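Local coordinates for DinB-like Protein (Bacillus cereus ATCC 10987, PDB 3DI5) that binds a divalent metal ion such as nickel in a DinB-family helical bundle, its wider biological role remaining unestablished, at residues A[19-24]-A[83-88]. Sequence-based numbering, arbitrary orientation.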
loop_
_atom_site.group_PDB
_atom_site.type_symbol
_atom_site.label_atom_id
_atom_site.label_comp_id
_atom_site.label_asym_id
_atom_site.label_seq_id
_atom_site.Cartn_x
_atom_site.Cartn_y
_atom_site.Cartn_z
ATOM N N SER A 19 -7.894 7.292 0.380
ATOM C CA SER A 19 -8.595 6.510 1.399
ATOM C C SER A 19 -7.643 5.872 2.427
ATOM O O SER A 19 -7.907 5.896 3.612
ATOM C CB SER A 19 -9.458 5.432 0.718
ATOM O OG SER A 19 -9.796 4.384 1.625
ATOM N N THR A 20 -6.531 5.313 1.970
ATOM C CA THR A 20 -5.581 4.660 2.857
ATOM C C THR A 20 -4.879 5.682 3.734
ATOM O O THR A 20 -4.724 5.468 4.929
ATOM C CB THR A 20 -4.561 3.809 2.052
ATOM O OG1 THR A 20 -5.292 2.875 1.254
ATOM C CG2 THR A 20 -3.617 3.043 2.968
ATOM N N GLN A 21 -4.487 6.801 3.132
ATOM C CA GLN A 21 -3.772 7.862 3.831
ATOM C C GLN A 21 -4.621 8.489 4.933
ATOM O O GLN A 21 -4.087 8.838 5.988
ATOM C CB GLN A 21 -3.328 8.935 2.834
ATOM C CG GLN A 21 -2.467 10.048 3.427
ATOM C CD GLN A 21 -1.064 9.586 3.749
ATOM O OE1 GLN A 21 -0.293 9.261 2.853
ATOM N NE2 GLN A 21 -0.711 9.592 5.031
ATOM N N LYS A 22 -5.924 8.640 4.684
ATOM C CA LYS A 22 -6.860 9.181 5.682
ATOM C C LYS A 22 -6.915 8.296 6.926
ATOM O O LYS A 22 -6.944 8.790 8.050
ATOM C CB LYS A 22 -8.280 9.300 5.119
ATOM C CG LYS A 22 -8.505 10.433 4.132
ATOM C CD LYS A 22 -10.004 10.591 3.748
ATOM C CE LYS A 22 -10.623 9.237 3.331
ATOM N NZ LYS A 22 -11.934 9.400 2.652
HETATM N N MSE A 23 -6.953 6.981 6.708
HETATM C CA MSE A 23 -6.949 6.043 7.808
HETATM C C MSE A 23 -5.629 6.071 8.582
HETATM O O MSE A 23 -5.623 6.195 9.809
HETATM C CB MSE A 23 -7.303 4.658 7.306
HETATM C CG MSE A 23 -8.754 4.603 6.909
HETATM SE SE MSE A 23 -9.097 2.832 6.491
HETATM C CE MSE A 23 -10.698 3.046 5.408
ATOM N N LEU A 24 -4.522 6.037 7.864
ATOM C CA LEU A 24 -3.192 6.135 8.471
ATOM C C LEU A 24 -3.040 7.394 9.267
ATOM O O LEU A 24 -2.380 7.385 10.291
ATOM C CB LEU A 24 -2.077 6.052 7.402
ATOM C CG LEU A 24 -1.815 4.641 6.842
ATOM C CD1 LEU A 24 -0.718 4.650 5.798
ATOM C CD2 LEU A 24 -1.447 3.682 7.946
ATOM N N ASP A 83 3.522 9.015 7.329
ATOM C CA ASP A 83 4.428 9.800 6.496
ATOM C C ASP A 83 5.183 8.931 5.503
ATOM O O ASP A 83 5.291 9.274 4.334
ATOM C CB ASP A 83 5.407 10.602 7.345
ATOM C CG ASP A 83 4.735 11.779 8.047
ATOM O OD1 ASP A 83 3.475 11.817 8.104
ATOM O OD2 ASP A 83 5.455 12.654 8.562
ATOM N N GLY A 84 5.693 7.798 5.980
ATOM C CA GLY A 84 6.200 6.733 5.108
ATOM C C GLY A 84 5.296 6.386 3.941
ATOM O O GLY A 84 5.757 6.341 2.809
ATOM N N TYR A 85 4.020 6.132 4.204
ATOM C CA TYR A 85 3.062 5.859 3.126
ATOM C C TYR A 85 2.987 7.035 2.134
ATOM O O TYR A 85 3.008 6.822 0.932
ATOM C CB TYR A 85 1.675 5.596 3.680
ATOM C CG TYR A 85 0.696 5.102 2.634
ATOM C CD1 TYR A 85 0.743 3.801 2.172
ATOM C CD2 TYR A 85 -0.255 5.950 2.094
ATOM C CE1 TYR A 85 -0.154 3.346 1.226
ATOM C CE2 TYR A 85 -1.129 5.522 1.135
ATOM C CZ TYR A 85 -1.084 4.221 0.706
ATOM O OH TYR A 85 -1.977 3.795 -0.239
ATOM N N ARG A 86 2.902 8.261 2.644
ATOM C CA ARG A 86 2.790 9.437 1.790
ATOM C C ARG A 86 4.010 9.525 0.882
ATOM O O ARG A 86 3.874 9.696 -0.329
ATOM C CB ARG A 86 2.669 10.718 2.624
ATOM C CG ARG A 86 2.566 11.992 1.785
ATOM C CD ARG A 86 2.291 13.241 2.605
ATOM N NE ARG A 86 1.023 13.134 3.326
ATOM C CZ ARG A 86 0.891 12.943 4.640
ATOM N NH1 ARG A 86 1.957 12.864 5.446
ATOM N NH2 ARG A 86 -0.334 12.845 5.160
ATOM N N LYS A 87 5.184 9.384 1.493
ATOM C CA LYS A 87 6.491 9.502 0.829
ATOM C C LYS A 87 6.650 8.502 -0.308
ATOM O O LYS A 87 6.994 8.884 -1.438
ATOM C CB LYS A 87 7.606 9.257 1.857
ATOM C CG LYS A 87 8.821 10.134 1.739
ATOM C CD LYS A 87 9.699 9.983 2.986
ATOM N N VAL A 88 6.405 7.227 -0.007
ATOM C CA VAL A 88 6.650 6.162 -0.970
ATOM C C VAL A 88 5.591 6.120 -2.078
ATOM O O VAL A 88 5.901 5.776 -3.216
ATOM C CB VAL A 88 6.798 4.769 -0.298
ATOM C CG1 VAL A 88 5.455 4.209 0.144
ATOM C CG2 VAL A 88 7.482 3.831 -1.251
#
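Segments 19-24 and 83-88, on helices 6-26 and 78-99, run nearly antiparallel, their axes 156° apart in direction and 9.9 Å apart at closest approach, with Q21 and R86 level across the gap. Y85 fills the buried side of the interface. With CG anti to its backbone N (chi1 -171°), its side chain reaches across to the other helix, where the methyl CG2 of T20 sits over one ring face, 4.0 Å from the centroid, in a CH-pi contact. T20 CB lies 3.5 Å from Y85 OH, but that hydroxyl is hydrogen-bonded to Q129 OE1 on helix 118-142, while T20 OG1 is taken up by the backbone O of E16 and by R133. At the base of the ring L24 packs obliquely, its CD1 pressed to 3.3 Å from Y85 CB. Q21 crosses on the outer side, its chain bent at chi2 so that the amide slips between Y85 and R86. Its OE1 meets the ring edge in plane, 3.4 Å from Y85 CD2, and also rests on R86 CA. The amide stacks on the R86 guanidinium with the planes 24° apart; Q21 NE2 is 3.3 Å from R86 NH2, two donors that cannot bond each other. Q21 NE2 instead donates to D25 and to the carbonyl of A82, the latter a direct tie to helix 78-99. R86, bent at chi3, turns NH1 back to D83 OD1 for a salt bridge of 3.2 Å, with a weak hydrogen bond. No hydrogen bond joins the two segments themselves. I50, V51 and I54 of helix 43-58 also touch Y85, so the tyrosine is enclosed among the four long helices of the DinB bundle, its side chain about 13 Å from the nickel ion held by H49, H128 and H132.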